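Local coordinates for dihydroorotase (PDB 3PNU), which probably catalyses the reversible, zinc-dependent cyclization of N-carbamoyl-L-aspartate to (S)-dihydroorotate in de novo pyrimidine biosynthesis, at residues F133-E136 against Y137-T141; E143-D147 against L148-L152. All blocks are in the same frame, centred on the assembly; numbering follows the deposited sequence.

Interaction 1: residues F133-E136 against Y137-T141; sequences FDIE and YLKPT
Asp-134, the N-cap of helix 135-147, takes the backbone N-H of Tyr-137. Asp-134 OD1 lies 3.1 Å from Tyr-137 N. The bond is moderately bent, 149° at the hydrogen, and the donor comes from above the carboxylate plane. CG of Asp-134 stands anti to its own N (chi1 174°), which turns the carboxylate forward over the helix start. The same oxygen also rests against CB of Tyr-137, while the phenol ring leads away toward Asn-99.

Backbone bonds continue the turn. Leu-138 N donates to Asp-134 O at 3.3 Å. Lys-139 N has two weak bonds, to the carbonyls of Ile-135 and Glu-136. Pro-140 has no N-H to give, and its CD sits 3.4 Å from Glu-136 O. The helix is kinked here.

The charged pair lies three residues apart. Glu-136 and Lys-139 run side by side and point the same way. Glu-136 OE2 meets Lys-139 NZ at 3.3 Å, a salt bridge whose hydrogen bond is weak. The bend of Lys-139 at chi3 (-73°), with that of Glu-136 at chi2, brings the two charged ends together. The Lys-139 side chain passes across that of Ile-135, CE coming 4.0 Å from CG2.

Apolar contact is slight. Leu-138 CD1 approaches Phe-133 CA at 3.8 Å and meets the ring obliquely. Leu-138 is buried and also touches Phe-97; Phe-133 packs on Ile-172 of helix 170-179.

The Asp-134 carboxylate probably offsets the positive end of the helix dipole. The Glu-136 to Lys-139 pair lies on the surface and probably adds only modest stability.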
ATOM      1  N   PHE A 133      26.909  -2.707   6.442  1.00 49.57           N
ATOM      2  CA  PHE A 133      27.042  -4.089   6.855  1.00 48.98           C
ATOM      3  C   PHE A 133      28.411  -4.627   6.457  1.00 48.53           C
ATOM      4  O   PHE A 133      28.577  -5.797   6.167  1.00 47.79           O
ATOM      5  CB  PHE A 133      25.884  -4.944   6.314  1.00 49.67           C
ATOM      6  CG  PHE A 133      24.547  -4.578   6.911  1.00 48.24           C
ATOM      7  CD1 PHE A 133      24.117  -5.165   8.090  1.00 45.32           C
ATOM      8  CD2 PHE A 133      23.744  -3.629   6.313  1.00 44.83           C
ATOM      9  CE1 PHE A 133      22.898  -4.823   8.653  1.00 45.27           C
ATOM     10  CE2 PHE A 133      22.519  -3.285   6.871  1.00 48.27           C
ATOM     11  CZ  PHE A 133      22.098  -3.884   8.045  1.00 45.42           C
ATOM     12  N   ASP A 134      29.388  -3.732   6.454  1.00 49.94           N
ATOM     13  CA  ASP A 134      30.767  -4.067   6.176  1.00 50.07           C
ATOM     14  C   ASP A 134      31.205  -5.040   7.267  1.00 50.10           C
ATOM     15  O   ASP A 134      31.004  -4.770   8.451  1.00 49.71           O
ATOM     16  CB  ASP A 134      31.613  -2.789   6.226  1.00 50.93           C
ATOM     17  CG  ASP A 134      33.102  -3.064   6.091  1.00 52.48           C
ATOM     18  OD1 ASP A 134      33.854  -2.719   7.035  1.00 50.99           O
ATOM     19  OD2 ASP A 134      33.504  -3.657   5.069  1.00 54.20           O
ATOM     20  N   ILE A 135      31.790  -6.168   6.880  1.00 50.71           N
ATOM     21  CA  ILE A 135      32.193  -7.179   7.861  1.00 51.67           C
ATOM     22  C   ILE A 135      33.200  -6.726   8.927  1.00 53.24           C
ATOM     23  O   ILE A 135      33.003  -7.047  10.102  1.00 53.03           O
ATOM     24  CB  ILE A 135      32.691  -8.464   7.191  1.00 51.24           C
ATOM     25  CG1 ILE A 135      31.515  -9.181   6.521  1.00 52.19           C
ATOM     26  CG2 ILE A 135      33.315  -9.392   8.218  1.00 51.35           C
ATOM     27  CD1 ILE A 135      30.380  -9.515   7.485  1.00 51.38           C
ATOM     28  N   GLU A 136      34.250  -5.986   8.556  1.00 54.19           N
ATOM     29  CA  GLU A 136      35.225  -5.546   9.563  1.00 55.65           C
ATOM     30  C   GLU A 136      34.658  -4.497  10.509  1.00 54.40           C
ATOM     31  O   GLU A 136      34.942  -4.500  11.698  1.00 53.41           O
ATOM     32  CB  GLU A 136      36.540  -5.086   8.921  1.00 55.98           C
ATOM     33  CG  GLU A 136      37.296  -6.266   8.283  1.00 61.21           C
ATOM     34  CD  GLU A 136      37.677  -7.379   9.291  1.00 65.05           C
ATOM     35  OE1 GLU A 136      38.162  -7.056  10.402  1.00 68.75           O
ATOM     36  OE2 GLU A 136      37.509  -8.582   8.958  1.00 67.32           O
ATOM     37  N   TYR A 137      33.848  -3.608   9.974  1.00 54.16           N
ATOM     38  CA  TYR A 137      33.207  -2.587  10.778  1.00 55.16           C
ATOM     39  C   TYR A 137      32.374  -3.219  11.931  1.00 54.47           C
ATOM     40  O   TYR A 137      32.399  -2.746  13.057  1.00 54.31           O
ATOM     41  CB  TYR A 137      32.338  -1.757   9.852  1.00 55.87           C
ATOM     42  CG  TYR A 137      31.513  -0.692  10.497  1.00 62.03           C
ATOM     43  CD1 TYR A 137      32.089   0.516  10.892  1.00 68.02           C
ATOM     44  CD2 TYR A 137      30.140  -0.864  10.665  1.00 67.86           C
ATOM     45  CE1 TYR A 137      31.322   1.518  11.472  1.00 72.04           C
ATOM     46  CE2 TYR A 137      29.361   0.131  11.241  1.00 73.21           C
ATOM     47  CZ  TYR A 137      29.957   1.320  11.642  1.00 75.66           C
ATOM     48  OH  TYR A 137      29.188   2.312  12.212  1.00 82.73           O
ATOM     49  N   LEU A 138      31.661  -4.304  11.639  1.00 52.23           N
ATOM     50  CA  LEU A 138      30.842  -4.975  12.641  1.00 50.92           C
ATOM     51  C   LEU A 138      31.560  -6.113  13.376  1.00 49.94           C
ATOM     52  O   LEU A 138      31.089  -6.567  14.404  1.00 48.03           O
ATOM     53  CB  LEU A 138      29.597  -5.567  11.968  1.00 49.71           C
ATOM     54  CG  LEU A 138      28.638  -4.596  11.290  1.00 48.95           C
ATOM     55  CD1 LEU A 138      27.649  -5.360  10.423  1.00 48.27           C
ATOM     56  CD2 LEU A 138      27.922  -3.715  12.318  1.00 44.55           C
ATOM     57  N   LYS A 139      32.696  -6.566  12.875  1.00 49.71           N
ATOM     58  CA  LYS A 139      33.338  -7.738  13.476  1.00 51.76           C
ATOM     59  C   LYS A 139      33.597  -7.742  14.988  1.00 52.28           C
ATOM     60  O   LYS A 139      33.180  -8.671  15.684  1.00 53.09           O
ATOM     61  CB  LYS A 139      34.618  -8.130  12.714  1.00 52.24           C
ATOM     62  CG  LYS A 139      35.329  -9.347  13.311  1.00 55.05           C
ATOM     63  CD  LYS A 139      36.332  -9.995  12.356  1.00 59.15           C
ATOM     64  CE  LYS A 139      35.630 -10.769  11.239  1.00 59.85           C
ATOM     65  NZ  LYS A 139      36.592 -11.428  10.300  1.00 60.64           N
ATOM     66  N   PRO A 140      34.274  -6.716  15.513  1.00 52.70           N
ATOM     67  CA  PRO A 140      34.547  -6.773  16.961  1.00 52.19           C
ATOM     68  C   PRO A 140      33.295  -7.000  17.813  1.00 50.43           C
ATOM     69  O   PRO A 140      33.289  -7.857  18.696  1.00 49.61           O
ATOM     70  CB  PRO A 140      35.173  -5.401  17.254  1.00 52.12           C
ATOM     71  CG  PRO A 140      35.741  -4.958  15.934  1.00 52.49           C
ATOM     72  CD  PRO A 140      34.774  -5.474  14.904  1.00 51.93           C
ATOM     73  N   THR A 141      32.252  -6.230  17.535  1.00 49.13           N
ATOM     74  CA  THR A 141      31.002  -6.323  18.267  1.00 46.95           C
ATOM     75  C   THR A 141      30.296  -7.670  18.117  1.00 47.86           C
ATOM     76  O   THR A 141      29.909  -8.280  19.116  1.00 48.70           O
ATOM     77  CB  THR A 141      30.056  -5.257  17.796  1.00 47.33           C
ATOM     78  OG1 THR A 141      30.726  -3.994  17.846  1.00 42.72           O
ATOM     79  CG2 THR A 141      28.771  -5.236  18.657  1.00 45.23           C
TER

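Interaction 2: residues E143-D147 against L148-L152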
ATOM      1  N   GLU A 143      31.515 -10.531  17.270  1.00 46.08           N
ATOM      2  CA  GLU A 143      32.324 -11.611  17.831  1.00 47.05           C
ATOM      3  C   GLU A 143      32.200 -11.655  19.341  1.00 44.94           C
ATOM      4  O   GLU A 143      32.127 -12.725  19.916  1.00 45.70           O
ATOM      5  CB  GLU A 143      33.785 -11.514  17.403  1.00 48.09           C
ATOM      6  CG  GLU A 143      33.998 -11.953  15.962  1.00 54.61           C
ATOM      7  CD  GLU A 143      35.474 -12.014  15.558  1.00 64.11           C
ATOM      8  OE1 GLU A 143      36.333 -11.416  16.268  1.00 67.04           O
ATOM      9  OE2 GLU A 143      35.770 -12.660  14.522  1.00 67.14           O
ATOM     10  N   ALA A 144      32.182 -10.495  19.978  1.00 44.40           N
ATOM     11  CA  ALA A 144      32.007 -10.425  21.422  1.00 44.53           C
ATOM     12  C   ALA A 144      30.614 -10.974  21.737  1.00 45.71           C
ATOM     13  O   ALA A 144      30.452 -11.791  22.661  1.00 45.95           O
ATOM     14  CB  ALA A 144      32.144  -9.008  21.918  1.00 43.69           C
ATOM     15  N   MET A 145      29.611 -10.556  20.955  1.00 45.21           N
ATOM     16  CA  MET A 145      28.240 -11.031  21.170  1.00 44.58           C
ATOM     17  C   MET A 145      28.185 -12.523  21.050  1.00 45.55           C
ATOM     18  O   MET A 145      27.480 -13.196  21.804  1.00 45.53           O
ATOM     19  CB  MET A 145      27.259 -10.404  20.193  1.00 44.21           C
ATOM     20  CG  MET A 145      26.960  -8.954  20.496  1.00 43.63           C
ATOM     21  SD  MET A 145      25.743  -8.220  19.395  1.00 42.42           S
ATOM     22  CE  MET A 145      24.282  -9.220  19.698  1.00 45.62           C
ATOM     23  N   SER A 146      28.948 -13.037  20.097  1.00 47.30           N
ATOM     24  CA  SER A 146      29.004 -14.455  19.845  1.00 47.88           C
ATOM     25  C   SER A 146      29.625 -15.145  21.072  1.00 48.66           C
ATOM     26  O   SER A 146      29.033 -16.060  21.647  1.00 47.76           O
ATOM     27  CB  SER A 146      29.791 -14.711  18.549  1.00 47.83           C
ATOM     28  OG  SER A 146      29.652 -16.047  18.101  1.00 51.58           O
ATOM     29  N   ASP A 147      30.801 -14.674  21.487  1.00 50.09           N
ATOM     30  CA  ASP A 147      31.513 -15.243  22.644  1.00 51.01           C
ATOM     31  C   ASP A 147      30.649 -15.197  23.910  1.00 51.32           C
ATOM     32  O   ASP A 147      30.564 -16.198  24.638  1.00 51.62           O
ATOM     33  CB  ASP A 147      32.839 -14.492  22.890  1.00 51.36           C
ATOM     34  CG  ASP A 147      33.848 -14.660  21.732  1.00 53.62           C
ATOM     35  OD1 ASP A 147      33.677 -15.591  20.914  1.00 49.71           O
ATOM     36  OD2 ASP A 147      34.813 -13.862  21.650  1.00 55.64           O
ATOM     37  N   LEU A 148      29.998 -14.049  24.143  1.00 50.04           N
ATOM     38  CA  LEU A 148      29.153 -13.823  25.320  1.00 49.11           C
ATOM     39  C   LEU A 148      27.719 -14.395  25.200  1.00 49.51           C
ATOM     40  O   LEU A 148      26.857 -14.153  26.064  1.00 48.58           O
ATOM     41  CB  LEU A 148      29.074 -12.322  25.617  1.00 49.11           C
ATOM     42  CG  LEU A 148      30.404 -11.608  25.899  1.00 48.72           C
ATOM     43  CD1 LEU A 148      30.178 -10.097  26.089  1.00 43.02           C
ATOM     44  CD2 LEU A 148      31.086 -12.212  27.121  1.00 48.17           C
ATOM     45  N   ASN A 149      27.458 -15.130  24.124  1.00 49.38           N
ATOM     46  CA  ASN A 149      26.158 -15.743  23.919  1.00 48.00           C
ATOM     47  C   ASN A 149      25.009 -14.719  23.936  1.00 46.09           C
ATOM     48  O   ASN A 149      23.923 -15.004  24.427  1.00 45.44           O
ATOM     49  CB  ASN A 149      25.951 -16.838  24.980  1.00 49.03           C
ATOM     50  CG  ASN A 149      24.775 -17.744  24.677  1.00 50.88           C
ATOM     51  OD1 ASN A 149      24.468 -18.024  23.517  1.00 55.95           O
ATOM     52  ND2 ASN A 149      24.124 -18.231  25.725  1.00 53.57           N
ATOM     53  N   ILE A 150      25.264 -13.516  23.419  1.00 45.28           N
ATOM     54  CA  ILE A 150      24.223 -12.484  23.308  1.00 43.22           C
ATOM     55  C   ILE A 150      23.681 -12.603  21.879  1.00 43.26           C
ATOM     56  O   ILE A 150      24.453 -12.724  20.938  1.00 42.03           O
ATOM     57  CB  ILE A 150      24.770 -11.067  23.501  1.00 42.88           C
ATOM     58  CG1 ILE A 150      25.581 -10.971  24.788  1.00 41.86           C
ATOM     59  CG2 ILE A 150      23.616 -10.026  23.503  1.00 40.65           C
ATOM     60  CD1 ILE A 150      26.201  -9.597  25.013  1.00 43.22           C
ATOM     61  N   PRO A 151      22.353 -12.605  21.716  1.00 42.40           N
ATOM     62  CA  PRO A 151      21.748 -12.734  20.383  1.00 40.90           C
ATOM     63  C   PRO A 151      21.538 -11.411  19.654  1.00 39.49           C
ATOM     64  O   PRO A 151      21.318 -10.397  20.302  1.00 39.95           O
ATOM     65  CB  PRO A 151      20.386 -13.345  20.696  1.00 41.50           C
ATOM     66  CG  PRO A 151      20.053 -12.811  22.070  1.00 41.68           C
ATOM     67  CD  PRO A 151      21.355 -12.727  22.797  1.00 41.63           C
ATOM     68  N   LEU A 152      21.608 -11.439  18.321  1.00 38.30           N
ATOM     69  CA  LEU A 152      21.381 -10.261  17.477  1.00 36.99           C
ATOM     70  C   LEU A 152      19.973 -10.393  16.883  1.00 36.54           C
ATOM     71  O   LEU A 152      19.685 -11.362  16.151  1.00 36.78           O
ATOM     72  CB  LEU A 152      22.424 -10.165  16.354  1.00 37.72           C
ATOM     73  CG  LEU A 152      22.366  -8.930  15.420  1.00 39.22           C
ATOM     74  CD1 LEU A 152      22.794  -7.638  16.126  1.00 36.82           C
ATOM     75  CD2 LEU A 152      23.202  -9.125  14.189  1.00 33.17           C
TER
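Met-145 reaches from the last turn of helix 135-147 under the chain that leaves it. Its CG stands anti to the carbonyl carbon, and the side chain runs extended before it bends at the sulfur (chi3 61°). That bend brings the methyl CE to the departing backbone, 3.2 Å from Pro-151 O. The same methyl touches CG2 of Ile-150 and CB of Leu-152, each at 3.9 Å. Met-145, Ile-150 and Leu-152 are all buried. Leu-105 of helix 102-108, Ile-115 and Leu-183 also pack on Met-145.

Leu-148 folds back over the helix end. Its CG lies 3.2 Å from Ala-144 O, the carbonyl that accepts the N-H of Leu-148. That N-O distance is 2.7 Å, and the bond is nearly straight at 165°. Leu-148 also touches Leu-105.

The helix closes with a Schellman motif. Asn-149 is its C-prime residue and has a positive phi of 57°. Ile-150 N donates to Met-145 O at 2.8 Å, in the carbonyl plane. Asn-149 N donates to Ser-146 O at 3.1 Å, from well above the carbonyl plane. The reversal turns the chain toward strand 152-154, as an alpha-to-beta connection of the TIM barrel. Leu-152 then pairs by backbone bonds with Lys-184 and Val-186.

The other side is looser and more polar. Asn-149 is exposed, and its side chain starts away from the helix. Asp-147 is exposed too; its carboxylate leads away and makes a long, weak ion pair with Arg-182. Ser-146 has its CB directed away from the turn, and its side chain touches Arg-182.

How the interactions relate
The two interactions lie in series on helix 135-147. Interaction 1 comes first and covers its N-terminal start. Interaction 2 follows and covers its C-terminal end and the loop to strand 152-154. Their centres are 13 Å apart; one residue separates them along the chain, and they do not otherwise touch. Interaction 1 is a surface contact, while interaction 2 is partly buried. Strand 152-154 is one of the parallel barrel strands and runs beside strand 185-187. It leads on to His-155, a zinc ligand. Together the contacts define both ends of one outer helix and link it to a strand that runs into the metal site.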